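Tyrosine--tRNA ligase, mitochondrial (Coccidioides posadasii, PDB 5IJX) probably catalyses the ATP-dependent attachment of L-tyrosine to mitochondrial tRNA(Tyr), with this construct holding the class I catalytic part of a longer synthetase. Local coordinates at residues 36-39 with 40-44; 51-54 with 55-58; 244-247 with 248-252; 270-273 with 274-277. All coordinates share one frame; numbering follows the deposited sequence.

How the contacts relate
Contact 3 comes up to the tyrosine pocket, and contact 4 is a surface contact. In contact 3 the side chain of N245 lies about 4 Å from the bound tyrosine. Contact 2 touches the other three. Toward contact 1, a salt bridge of 2.9 Å runs between R54 NE and E42 OE2, so helices 37-43 and 54-63 are tied by charge. Toward contact 3, V51 packs on I246, L247 and M250. Toward contact 4, A56 CB touches D274 OD2 at 3.5 Å. Contacts 1 and 3 do not touch, with nearest atoms about 12 Å apart. Contacts 3 and 4 also stay separate, about 7 Å apart at their nearest atoms.

Contact 1 (36-39 with 40-44); sequences SFLS and FLEER
S36 OG is gripped by two groups. It accepts from S39 N at 3.2 Å, and it is also hydrogen-bonded to D58 on helix 54-63. S36 stands at the N-cap, so its hydroxyl caps the backbone N-H of S39. Its carbonyl is used too: F40 N reaches S36 O at 3.1 Å and is tilted from its carbonyl plane. L41 N gives F37 O an almost straight hydrogen bond of 2.9 Å, with an N-H...O angle of 171°. The next two bonds of the helix are E42 N to L38 O and E43 N to S39 O, each 2.9 Å long.

The main side-chain pair is F37 and L41, one turn apart. F37 CG stands anti to the backbone N (chi1 -176°), which carries the ring along the helix to the side where L41 sits. L41 CG lies over one face of the ring, off-centre toward the rim, 4.3 Å from the centroid in a CH-pi contact. L41 CD1 meets ring atom CE2 of F37 at 3.6 Å. The F37 ring also meets H96, and F40 meets W92 edge-to-face. E42 runs its CG back over L38 O at 3.3 Å, while its carboxylate is salt-bridged to R54.

F37 and L41 face helix 84-95, while L38 packs on helix 54-63. Short helix 37-43 thus starts with a serine N-cap.

Contact 2 (51-54 with 55-58); sequences VGQR and DALD
The guanidinium of R54 receives D55 at its edge and D58 obliquely. Both bridges are made through NH1. D55 OD2 is 3.1 Å from R54 NH1 and is met nearly along its own C-O axis, although it sits 23° out of the guanidinium plane. D58 OD2 is also 3.1 Å from R54 NH1, but this hydrogen bond is weak. Neither carboxylate lies flat against the guanidinium, since their planes stand 85° and 78° away from it.

A bend at chi2 of R54 brings the chain round beside the start of the helix. Its CD passes 3.3 Å from D55 OD2, and from there the arm runs alongside D58, pointing the same way. The backbone fixes the spacing. D58 N donates to R54 O at 2.9 Å, nearly straight, and L57 N donates to Q53 O at 3.0 Å. Q53 is the N-cap residue of helix 54-63. Its CB packs on A56 CB at 3.7 Å. On the inner side, L57 and A56 lean on strand 279-283.

R54 NE is taken by E42, and D58 OD1 by the hydroxyl of S36. The arginine is therefore shared among three carboxylates, which probably limits its swing and offsets much of the acidic charge gathered at this helix start.

Contact 3 (244-247 with 248-252); sequences GNIL and FGMDA
D251 N donates to L247 O at 2.9 Å, and the donor lies almost in line with the carbonyl bond, at a C=O...N angle of 175°. M250 N reaches I246 O at the same distance with a similar approach. F248 N to G244 O and G249 N to N245 O are each 3.0 Å. In the second of these, the donor stands above the carbonyl plane of N245. The amide of N245 has partners beyond the helix turn. Its OD1 accepts from R197, and its ND2 donates to Q242, a residue of the tyrosine pocket. N245 probably helps position Q242. A weak bond also joins ND2 to D113, another residue of that pocket.

Both segments belong to helix 243-259, the crossover helix of the beta-alpha-beta unit that links parallel strands 233-239 and 279-283 in the Rossmann-like class I catalytic fold.

Away from the pocket, the contacts are loose side-chain touches one turn apart. I246 CG2 and the selenium of selenomethionine M250 are 4.4 Å apart, and both residues pack on V51 of edge strand 49-51. L247 crosses D251 at a slant, its CG 3.8 Å from D251 OD2. F248 has CG anti to its backbone N (chi1 -179°), which swings the ring out toward P218 and I219, while its CB rests 3.3 Å from G244 O.

Contact 4 (270-273 with 274-277); sequences DEDP and DLAN
Backbone hydrogen bonds between L275 and D272, and between A276 and P273, fold residues 272-276 into two overlapping turns. L275 N donates to D272 O at 3.0 Å. A276 N donates to P273 O at 2.9 Å. Both donors stand well above the carbonyl planes, by 50° and 58°, as the tight curl of the chain requires. Both bonds span three residues.

One side-chain bond adds to them. D274 N points to D272 OD1 at 3.4 Å, a weak bond in the pattern of an Asx turn. The carboxylate of D272 is placed for it by a CG anti to the backbone N.

Packing is modest. L275 crosses the D272 side chain at about a right angle, with CG 3.6 Å from D272 OD2. D274 CB rests 3.7 Å from that same oxygen. Further on, CG of N277 lies 3.4 Å from P273 O.

Charge is the remaining element. D272 OD1 and D274 OD1 stand 4.2 Å apart, and the two carboxylate planes are turned 40° from one another. The OD2 atoms of both residues are salt-bridged to K59 of helix 54-63. The shared lysine links this surface loop, just ahead of strand 279-283, to that helix. Its ammonium group probably offsets the mutual repulsion of the two acids.

Contact 1 (36-39 with 40-44)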
ATOM      1  N   SER A  36     -17.101 -29.361  23.757  1.00 77.51           N
ATOM      2  CA  SER A  36     -16.148 -28.425  23.183  1.00 74.98           C
ATOM      3  C   SER A  36     -16.777 -27.040  23.045  1.00 78.58           C
ATOM      4  O   SER A  36     -17.998 -26.872  23.085  1.00 80.45           O
ATOM      5  CB  SER A  36     -15.664 -28.915  21.818  1.00 77.22           C
ATOM      6  OG  SER A  36     -16.671 -28.750  20.833  1.00 79.93           O
ATOM      7  N   PHE A  37     -15.915 -26.037  22.871  1.00 76.66           N
ATOM      8  CA  PHE A  37     -16.393 -24.662  22.772  1.00 66.52           C
ATOM      9  C   PHE A  37     -17.132 -24.427  21.461  1.00 75.21           C
ATOM     10  O   PHE A  37     -18.189 -23.782  21.443  1.00 70.09           O
ATOM     11  CB  PHE A  37     -15.218 -23.697  22.912  1.00 65.30           C
ATOM     12  CG  PHE A  37     -15.618 -22.250  22.921  1.00 70.91           C
ATOM     13  CD1 PHE A  37     -16.309 -21.717  23.997  1.00 75.21           C
ATOM     14  CD2 PHE A  37     -15.297 -21.422  21.859  1.00 71.76           C
ATOM     15  CE1 PHE A  37     -16.676 -20.384  24.010  1.00 79.88           C
ATOM     16  CE2 PHE A  37     -15.663 -20.088  21.867  1.00 68.85           C
ATOM     17  CZ  PHE A  37     -16.353 -19.570  22.942  1.00 72.31           C
ATOM     18  N   LEU A  38     -16.597 -24.943  20.353  1.00 79.49           N
ATOM     19  CA  LEU A  38     -17.258 -24.769  19.063  1.00 75.96           C
ATOM     20  C   LEU A  38     -18.628 -25.436  19.059  1.00 78.91           C
ATOM     21  O   LEU A  38     -19.622 -24.839  18.631  1.00 83.71           O
ATOM     22  CB  LEU A  38     -16.376 -25.331  17.948  1.00 76.29           C
ATOM     23  CG  LEU A  38     -16.857 -25.080  16.520  1.00 72.75           C
ATOM     24  CD1 LEU A  38     -16.902 -23.588  16.216  1.00 71.32           C
ATOM     25  CD2 LEU A  38     -15.959 -25.804  15.530  1.00 75.31           C
ATOM     26  N   SER A  39     -18.697 -26.684  19.529  1.00 85.13           N
ATOM     27  CA  SER A  39     -19.984 -27.363  19.647  1.00 87.22           C
ATOM     28  C   SER A  39     -20.978 -26.518  20.434  1.00 94.37           C
ATOM     29  O   SER A  39     -22.153 -26.410  20.059  1.00 98.39           O
ATOM     30  CB  SER A  39     -19.793 -28.726  20.314  1.00 78.01           C
ATOM     31  OG  SER A  39     -21.031 -29.396  20.471  1.00 88.99           O
ATOM     32  N   PHE A  40     -20.520 -25.902  21.525  1.00 87.03           N
ATOM     33  CA  PHE A  40     -21.400 -25.059  22.327  1.00 77.92           C
ATOM     34  C   PHE A  40     -21.896 -23.865  21.520  1.00 83.63           C
ATOM     35  O   PHE A  40     -23.102 -23.592  21.474  1.00 88.62           O
ATOM     36  CB  PHE A  40     -20.670 -24.599  23.589  1.00 71.28           C
ATOM     37  CG  PHE A  40     -21.452 -23.629  24.421  1.00 72.32           C
ATOM     38  CD1 PHE A  40     -22.576 -24.040  25.117  1.00 75.72           C
ATOM     39  CD2 PHE A  40     -21.058 -22.306  24.515  1.00 81.12           C
ATOM     40  CE1 PHE A  40     -23.296 -23.147  25.885  1.00 79.73           C
ATOM     41  CE2 PHE A  40     -21.773 -21.408  25.282  1.00 86.74           C
ATOM     42  CZ  PHE A  40     -22.893 -21.829  25.968  1.00 87.87           C
ATOM     43  N   LEU A  41     -20.980 -23.139  20.871  1.00 73.71           N
ATOM     44  CA  LEU A  41     -21.392 -22.021  20.027  1.00 73.97           C
ATOM     45  C   LEU A  41     -22.438 -22.460  19.010  1.00 77.95           C
ATOM     46  O   LEU A  41     -23.386 -21.721  18.716  1.00 70.89           O
ATOM     47  CB  LEU A  41     -20.182 -21.417  19.309  1.00 67.90           C
ATOM     48  CG  LEU A  41     -19.172 -20.602  20.122  1.00 73.50           C
ATOM     49  CD1 LEU A  41     -18.114 -20.032  19.192  1.00 72.45           C
ATOM     50  CD2 LEU A  41     -19.843 -19.484  20.908  1.00 80.16           C
ATOM     51  N   GLU A  42     -22.283 -23.668  18.461  1.00 74.09           N
ATOM     52  CA  GLU A  42     -23.259 -24.176  17.504  1.00 73.46           C
ATOM     53  C   GLU A  42     -24.615 -24.385  18.167  1.00 80.00           C
ATOM     54  O   GLU A  42     -25.648 -23.959  17.637  1.00 80.39           O
ATOM     55  CB  GLU A  42     -22.758 -25.482  16.884  1.00 70.67           C
ATOM     56  CG  GLU A  42     -21.527 -25.324  16.006  1.00 68.17           C
ATOM     57  CD  GLU A  42     -21.007 -26.651  15.487  1.00 76.39           C
ATOM     58  OE1 GLU A  42     -21.357 -27.697  16.070  1.00 90.79           O
ATOM     59  OE2 GLU A  42     -20.248 -26.648  14.493  1.00 86.83           O
ATOM     60  N   GLU A  43     -24.635 -25.037  19.332  1.00 88.90           N
ATOM     61  CA  GLU A  43     -25.906 -25.279  20.004  1.00 96.95           C
ATOM     62  C   GLU A  43     -26.583 -23.980  20.422  1.00 92.07           C
ATOM     63  O   GLU A  43     -27.779 -23.993  20.733  1.00109.35           O
ATOM     64  CB  GLU A  43     -25.698 -26.205  21.212  1.00106.27           C
ATOM     65  CG  GLU A  43     -25.745 -25.537  22.585  1.00113.03           C
ATOM     66  CD  GLU A  43     -25.560 -26.534  23.717  1.00110.90           C
ATOM     67  OE1 GLU A  43     -25.522 -27.751  23.439  1.00110.62           O
ATOM     68  OE2 GLU A  43     -25.453 -26.101  24.885  1.00 98.44           O
ATOM     69  N   ARG A  44     -25.855 -22.865  20.434  1.00 72.51           N
ATOM     70  CA  ARG A  44     -26.447 -21.554  20.665  1.00 77.55           C
ATOM     71  C   ARG A  44     -26.861 -20.859  19.374  1.00 77.10           C
ATOM     72  O   ARG A  44     -27.435 -19.768  19.431  1.00 72.70           O
ATOM     73  CB  ARG A  44     -25.469 -20.653  21.432  1.00 81.26           C
ATOM     74  CG  ARG A  44     -24.974 -21.225  22.755  1.00 80.88           C
ATOM     75  CD  ARG A  44     -26.085 -21.373  23.788  1.00 80.65           C
ATOM     76  NE  ARG A  44     -26.605 -20.085  24.243  1.00 81.77           N
ATOM     77  CZ  ARG A  44     -27.291 -19.909  25.368  1.00 86.55           C
ATOM     78  NH1 ARG A  44     -27.541 -20.936  26.170  1.00 85.33           N
ATOM     79  NH2 ARG A  44     -27.725 -18.701  25.702  1.00 89.78           N
TER

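Contact 2 (51-54 with 55-58)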
ATOM      1  N   VAL A  51     -15.074 -20.787   8.555  1.00 59.43           N
ATOM      2  CA  VAL A  51     -14.108 -20.572   7.485  1.00 64.21           C
ATOM      3  C   VAL A  51     -12.878 -21.405   7.828  1.00 69.89           C
ATOM      4  O   VAL A  51     -12.166 -21.111   8.795  1.00 60.99           O
ATOM      5  CB  VAL A  51     -13.757 -19.089   7.317  1.00 66.60           C
ATOM      6  CG1 VAL A  51     -13.203 -18.839   5.917  1.00 81.95           C
ATOM      7  CG2 VAL A  51     -14.976 -18.211   7.570  1.00 60.79           C
ATOM      8  N   GLY A  52     -12.639 -22.446   7.038  1.00 77.82           N
ATOM      9  CA  GLY A  52     -11.680 -23.485   7.356  1.00 75.78           C
ATOM     10  C   GLY A  52     -12.384 -24.796   7.664  1.00 75.03           C
ATOM     11  O   GLY A  52     -13.612 -24.897   7.655  1.00 73.80           O
ATOM     12  N   GLN A  53     -11.574 -25.815   7.939  1.00 75.21           N
ATOM     13  CA  GLN A  53     -12.120 -27.110   8.325  1.00 68.87           C
ATOM     14  C   GLN A  53     -12.710 -27.014   9.729  1.00 72.06           C
ATOM     15  O   GLN A  53     -12.019 -26.631  10.679  1.00 87.04           O
ATOM     16  CB  GLN A  53     -11.044 -28.190   8.254  1.00 82.73           C
ATOM     17  CG  GLN A  53     -10.973 -28.893   6.906  1.00100.28           C
ATOM     18  CD  GLN A  53     -10.124 -30.148   6.946  1.00116.18           C
ATOM     19  OE1 GLN A  53      -9.601 -30.525   7.994  1.00116.82           O
ATOM     20  NE2 GLN A  53      -9.988 -30.807   5.801  1.00126.61           N
ATOM     21  N   ARG A  54     -13.993 -27.358   9.852  1.00 75.66           N
ATOM     22  CA  ARG A  54     -14.703 -27.186  11.116  1.00 83.01           C
ATOM     23  C   ARG A  54     -14.061 -28.009  12.229  1.00 80.18           C
ATOM     24  O   ARG A  54     -13.726 -27.482  13.298  1.00 76.78           O
ATOM     25  CB  ARG A  54     -16.174 -27.563  10.926  1.00 83.77           C
ATOM     26  CG  ARG A  54     -17.044 -27.382  12.156  1.00 92.86           C
ATOM     27  CD  ARG A  54     -17.165 -28.671  12.949  1.00100.98           C
ATOM     28  NE  ARG A  54     -17.996 -28.503  14.139  1.00 97.84           N
ATOM     29  CZ  ARG A  54     -17.826 -29.167  15.279  1.00 93.26           C
ATOM     30  NH1 ARG A  54     -16.841 -30.048  15.408  1.00 86.67           N
ATOM     31  NH2 ARG A  54     -18.637 -28.941  16.301  1.00 97.68           N
ATOM     32  N   ASP A  55     -13.884 -29.313  11.996  1.00 74.08           N
ATOM     33  CA  ASP A  55     -13.300 -30.170  13.022  1.00 72.42           C
ATOM     34  C   ASP A  55     -11.878 -29.745  13.363  1.00 68.53           C
ATOM     35  O   ASP A  55     -11.438 -29.913  14.507  1.00 79.18           O
ATOM     36  CB  ASP A  55     -13.323 -31.629  12.566  1.00 79.68           C
ATOM     37  CG  ASP A  55     -14.733 -32.174  12.424  1.00 92.41           C
ATOM     38  OD1 ASP A  55     -14.919 -33.167  11.691  1.00105.60           O
ATOM     39  OD2 ASP A  55     -15.656 -31.605  13.046  1.00 87.13           O
ATOM     40  N   ALA A  56     -11.144 -29.197  12.392  1.00 67.10           N
ATOM     41  CA  ALA A  56      -9.814 -28.672  12.681  1.00 72.02           C
ATOM     42  C   ALA A  56      -9.885 -27.504  13.657  1.00 70.64           C
ATOM     43  O   ALA A  56      -9.032 -27.370  14.541  1.00 69.32           O
ATOM     44  CB  ALA A  56      -9.123 -28.244  11.387  1.00 72.31           C
ATOM     45  N   LEU A  57     -10.897 -26.644  13.511  1.00 75.32           N
ATOM     46  CA  LEU A  57     -11.045 -25.514  14.422  1.00 70.91           C
ATOM     47  C   LEU A  57     -11.469 -25.980  15.808  1.00 65.92           C
ATOM     48  O   LEU A  57     -10.933 -25.509  16.819  1.00 65.44           O
ATOM     49  CB  LEU A  57     -12.056 -24.516  13.859  1.00 59.93           C
ATOM     50  CG  LEU A  57     -12.457 -23.367  14.789  1.00 57.44           C
ATOM     51  CD1 LEU A  57     -11.232 -22.600  15.275  1.00 59.05           C
ATOM     52  CD2 LEU A  57     -13.434 -22.432  14.087  1.00 60.57           C
ATOM     53  N   ASP A  58     -12.440 -26.893  15.876  1.00 64.64           N
ATOM     54  CA  ASP A  58     -12.791 -27.504  17.154  1.00 73.73           C
ATOM     55  C   ASP A  58     -11.546 -28.056  17.840  1.00 71.99           C
ATOM     56  O   ASP A  58     -11.323 -27.837  19.037  1.00 72.24           O
ATOM     57  CB  ASP A  58     -13.823 -28.611  16.929  1.00 74.62           C
ATOM     58  CG  ASP A  58     -14.637 -28.913  18.170  1.00 82.78           C
ATOM     59  OD1 ASP A  58     -14.582 -28.118  19.132  1.00 93.44           O
ATOM     60  OD2 ASP A  58     -15.346 -29.941  18.178  1.00 79.48           O
TER

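Contact 3 (244-247 with 248-252)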
ATOM      1  N   GLY A 244     -16.315 -13.570   2.907  1.00 55.47           N
ATOM      2  CA  GLY A 244     -15.278 -13.346   1.913  1.00 61.54           C
ATOM      3  C   GLY A 244     -14.050 -12.665   2.485  1.00 59.95           C
ATOM      4  O   GLY A 244     -12.917 -13.034   2.162  1.00 59.57           O
ATOM      5  N   ASN A 245     -14.252 -11.662   3.342  1.00 51.91           N
ATOM      6  CA  ASN A 245     -13.114 -10.961   3.926  1.00 52.93           C
ATOM      7  C   ASN A 245     -12.336 -11.860   4.875  1.00 52.64           C
ATOM      8  O   ASN A 245     -11.113 -11.726   4.989  1.00 66.11           O
ATOM      9  CB  ASN A 245     -13.584  -9.702   4.659  1.00 60.39           C
ATOM     10  CG  ASN A 245     -13.981  -8.589   3.711  1.00 61.50           C
ATOM     11  OD1 ASN A 245     -13.690  -8.645   2.517  1.00 56.15           O
ATOM     12  ND2 ASN A 245     -14.639  -7.564   4.242  1.00 68.03           N
ATOM     13  N   ILE A 246     -13.019 -12.780   5.555  1.00 49.96           N
ATOM     14  CA  ILE A 246     -12.342 -13.649   6.512  1.00 58.02           C
ATOM     15  C   ILE A 246     -11.526 -14.702   5.778  1.00 62.47           C
ATOM     16  O   ILE A 246     -10.339 -14.902   6.062  1.00 54.65           O
ATOM     17  CB  ILE A 246     -13.364 -14.283   7.471  1.00 63.65           C
ATOM     18  CG1 ILE A 246     -13.937 -13.207   8.400  1.00 70.29           C
ATOM     19  CG2 ILE A 246     -12.719 -15.395   8.278  1.00 64.13           C
ATOM     20  CD1 ILE A 246     -15.096 -13.671   9.249  1.00 69.54           C
ATOM     21  N   LEU A 247     -12.150 -15.398   4.826  1.00 57.18           N
ATOM     22  CA  LEU A 247     -11.407 -16.345   4.007  1.00 55.76           C
ATOM     23  C   LEU A 247     -10.169 -15.682   3.418  1.00 60.29           C
ATOM     24  O   LEU A 247      -9.045 -16.171   3.586  1.00 72.60           O
ATOM     25  CB  LEU A 247     -12.309 -16.896   2.901  1.00 56.55           C
ATOM     26  CG  LEU A 247     -11.729 -18.005   2.022  1.00 52.22           C
ATOM     27  CD1 LEU A 247     -11.238 -19.172   2.859  1.00 53.50           C
ATOM     28  CD2 LEU A 247     -12.779 -18.471   1.030  1.00 50.28           C
ATOM     29  N   PHE A 248     -10.358 -14.542   2.745  1.00 60.51           N
ATOM     30  CA  PHE A 248      -9.230 -13.794   2.196  1.00 56.03           C
ATOM     31  C   PHE A 248      -8.147 -13.574   3.242  1.00 51.33           C
ATOM     32  O   PHE A 248      -6.952 -13.680   2.942  1.00 54.88           O
ATOM     33  CB  PHE A 248      -9.709 -12.449   1.642  1.00 58.67           C
ATOM     34  CG  PHE A 248      -8.614 -11.623   1.026  1.00 54.28           C
ATOM     35  CD1 PHE A 248      -8.443 -11.592  -0.347  1.00 65.93           C
ATOM     36  CD2 PHE A 248      -7.757 -10.871   1.820  1.00 56.77           C
ATOM     37  CE1 PHE A 248      -7.436 -10.831  -0.919  1.00 66.47           C
ATOM     38  CE2 PHE A 248      -6.749 -10.111   1.255  1.00 59.31           C
ATOM     39  CZ  PHE A 248      -6.589 -10.090  -0.116  1.00 63.65           C
ATOM     40  N   GLY A 249      -8.539 -13.239   4.471  1.00 54.71           N
ATOM     41  CA  GLY A 249      -7.552 -13.087   5.526  1.00 57.26           C
ATOM     42  C   GLY A 249      -6.757 -14.358   5.744  1.00 57.21           C
ATOM     43  O   GLY A 249      -5.522 -14.349   5.724  1.00 61.03           O
HETATM   44  N   MSE A 250      -7.455 -15.472   5.931  1.00 56.63           N
HETATM   45  CA  MSE A 250      -6.799 -16.742   6.199  1.00 58.82           C
HETATM   46  C   MSE A 250      -5.819 -17.054   5.086  1.00 51.72           C
HETATM   47  O   MSE A 250      -4.619 -17.200   5.324  1.00 50.30           O
HETATM   48  CB  MSE A 250      -7.827 -17.860   6.331  1.00 68.43           C
HETATM   49  CG  MSE A 250      -8.781 -17.666   7.487  1.00 72.32           C
HETATM   50 SE   MSE A 250     -10.257 -18.919   7.424  0.57 62.84          SE
HETATM   51  CE  MSE A 250      -9.269 -20.517   6.891  1.00 60.49           C
ATOM     52  N   ASP A 251      -6.338 -17.138   3.858  1.00 51.68           N
ATOM     53  CA  ASP A 251      -5.475 -17.409   2.717  1.00 61.09           C
ATOM     54  C   ASP A 251      -4.293 -16.453   2.674  1.00 58.34           C
ATOM     55  O   ASP A 251      -3.196 -16.839   2.253  1.00 57.90           O
ATOM     56  CB  ASP A 251      -6.271 -17.319   1.418  1.00 63.14           C
ATOM     57  CG  ASP A 251      -7.306 -18.422   1.298  1.00 72.89           C
ATOM     58  OD1 ASP A 251      -7.194 -19.426   2.036  1.00 75.42           O
ATOM     59  OD2 ASP A 251      -8.227 -18.293   0.460  1.00 71.68           O
ATOM     60  N   ALA A 252      -4.487 -15.210   3.115  1.00 47.13           N
ATOM     61  CA  ALA A 252      -3.375 -14.268   3.149  1.00 45.89           C
ATOM     62  C   ALA A 252      -2.313 -14.739   4.134  1.00 55.38           C
ATOM     63  O   ALA A 252      -1.145 -14.928   3.770  1.00 68.03           O
ATOM     64  CB  ALA A 252      -3.878 -12.869   3.509  1.00 48.70           C
TER

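Contact 4 (270-273 with 274-277)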
ATOM      1  N   ASP A 270       8.179 -31.484  13.167  1.00102.05           N
ATOM      2  CA  ASP A 270       6.900 -32.194  13.129  1.00100.79           C
ATOM      3  C   ASP A 270       5.876 -31.533  14.053  1.00105.07           C
ATOM      4  O   ASP A 270       5.635 -31.996  15.168  1.00104.92           O
ATOM      5  CB  ASP A 270       7.093 -33.665  13.521  1.00113.18           C
ATOM      6  CG  ASP A 270       7.760 -33.835  14.877  1.00109.06           C
ATOM      7  OD1 ASP A 270       7.303 -34.694  15.661  1.00 96.15           O
ATOM      8  OD2 ASP A 270       8.742 -33.118  15.156  1.00108.87           O
ATOM      9  N   GLU A 271       5.280 -30.445  13.578  1.00107.63           N
ATOM     10  CA  GLU A 271       4.230 -29.734  14.288  1.00 94.52           C
ATOM     11  C   GLU A 271       2.926 -29.859  13.510  1.00 93.16           C
ATOM     12  O   GLU A 271       2.924 -29.903  12.277  1.00101.28           O
ATOM     13  CB  GLU A 271       4.591 -28.256  14.472  1.00 93.57           C
ATOM     14  CG  GLU A 271       5.827 -28.017  15.327  1.00 96.47           C
ATOM     15  CD  GLU A 271       6.326 -26.583  15.255  1.00107.79           C
ATOM     16  OE1 GLU A 271       5.860 -25.826  14.376  1.00 98.31           O
ATOM     17  OE2 GLU A 271       7.189 -26.212  16.080  1.00113.97           O
ATOM     18  N   ASP A 272       1.819 -29.916  14.238  1.00 86.17           N
ATOM     19  CA  ASP A 272       0.519 -30.089  13.603  1.00 85.55           C
ATOM     20  C   ASP A 272       0.086 -28.783  12.947  1.00 79.51           C
ATOM     21  O   ASP A 272      -0.144 -27.795  13.653  1.00 74.13           O
ATOM     22  CB  ASP A 272      -0.521 -30.525  14.623  1.00 96.55           C
ATOM     23  CG  ASP A 272      -1.890 -30.727  14.006  1.00 94.54           C
ATOM     24  OD1 ASP A 272      -1.962 -30.937  12.776  1.00 89.79           O
ATOM     25  OD2 ASP A 272      -2.891 -30.678  14.749  1.00 93.10           O
ATOM     26  N   PRO A 273      -0.049 -28.731  11.616  1.00 86.28           N
ATOM     27  CA  PRO A 273      -0.422 -27.457  10.979  1.00 83.01           C
ATOM     28  C   PRO A 273      -1.758 -26.917  11.453  1.00 81.19           C
ATOM     29  O   PRO A 273      -1.926 -25.695  11.541  1.00 80.20           O
ATOM     30  CB  PRO A 273      -0.456 -27.803   9.483  1.00 90.90           C
ATOM     31  CG  PRO A 273       0.308 -29.077   9.350  1.00 96.31           C
ATOM     32  CD  PRO A 273       0.099 -29.814  10.630  1.00 95.84           C
ATOM     33  N   ASP A 274      -2.718 -27.793  11.761  1.00 82.31           N
ATOM     34  CA  ASP A 274      -4.026 -27.339  12.216  1.00 88.19           C
ATOM     35  C   ASP A 274      -3.935 -26.478  13.468  1.00 81.95           C
ATOM     36  O   ASP A 274      -4.853 -25.692  13.735  1.00 75.50           O
ATOM     37  CB  ASP A 274      -4.933 -28.543  12.477  1.00 97.91           C
ATOM     38  CG  ASP A 274      -5.292 -29.288  11.206  1.00 94.64           C
ATOM     39  OD1 ASP A 274      -4.679 -29.000  10.156  1.00 93.14           O
ATOM     40  OD2 ASP A 274      -6.180 -30.164  11.257  1.00 90.86           O
ATOM     41  N   LEU A 275      -2.858 -26.605  14.243  1.00 77.68           N
ATOM     42  CA  LEU A 275      -2.674 -25.805  15.446  1.00 79.62           C
ATOM     43  C   LEU A 275      -1.975 -24.479  15.178  1.00 79.61           C
ATOM     44  O   LEU A 275      -1.908 -23.639  16.083  1.00 75.54           O
ATOM     45  CB  LEU A 275      -1.876 -26.601  16.485  1.00 71.61           C
ATOM     46  CG  LEU A 275      -2.528 -27.894  16.980  1.00 84.60           C
ATOM     47  CD1 LEU A 275      -1.600 -28.627  17.934  1.00 98.93           C
ATOM     48  CD2 LEU A 275      -3.862 -27.609  17.649  1.00 80.24           C
ATOM     49  N   ALA A 276      -1.459 -24.270  13.967  1.00 72.82           N
ATOM     50  CA  ALA A 276      -0.757 -23.046  13.616  1.00 72.64           C
ATOM     51  C   ALA A 276      -1.513 -22.172  12.626  1.00 67.49           C
ATOM     52  O   ALA A 276      -1.063 -21.056  12.349  1.00 73.06           O
ATOM     53  CB  ALA A 276       0.623 -23.382  13.027  1.00 72.23           C
ATOM     54  N   ASN A 277      -2.645 -22.638  12.094  1.00 67.05           N
ATOM     55  CA  ASN A 277      -3.311 -21.964  10.992  1.00 69.11           C
ATOM     56  C   ASN A 277      -4.391 -21.016  11.492  1.00 70.17           C
ATOM     57  O   ASN A 277      -4.871 -21.132  12.623  1.00 67.96           O
ATOM     58  CB  ASN A 277      -3.934 -22.990  10.049  1.00 80.49           C
ATOM     59  CG  ASN A 277      -2.928 -23.589   9.091  1.00 86.16           C
ATOM     60  OD1 ASN A 277      -1.733 -23.311   9.173  1.00 98.49           O
ATOM     61  ND2 ASN A 277      -3.408 -24.420   8.174  1.00 90.28           N
TER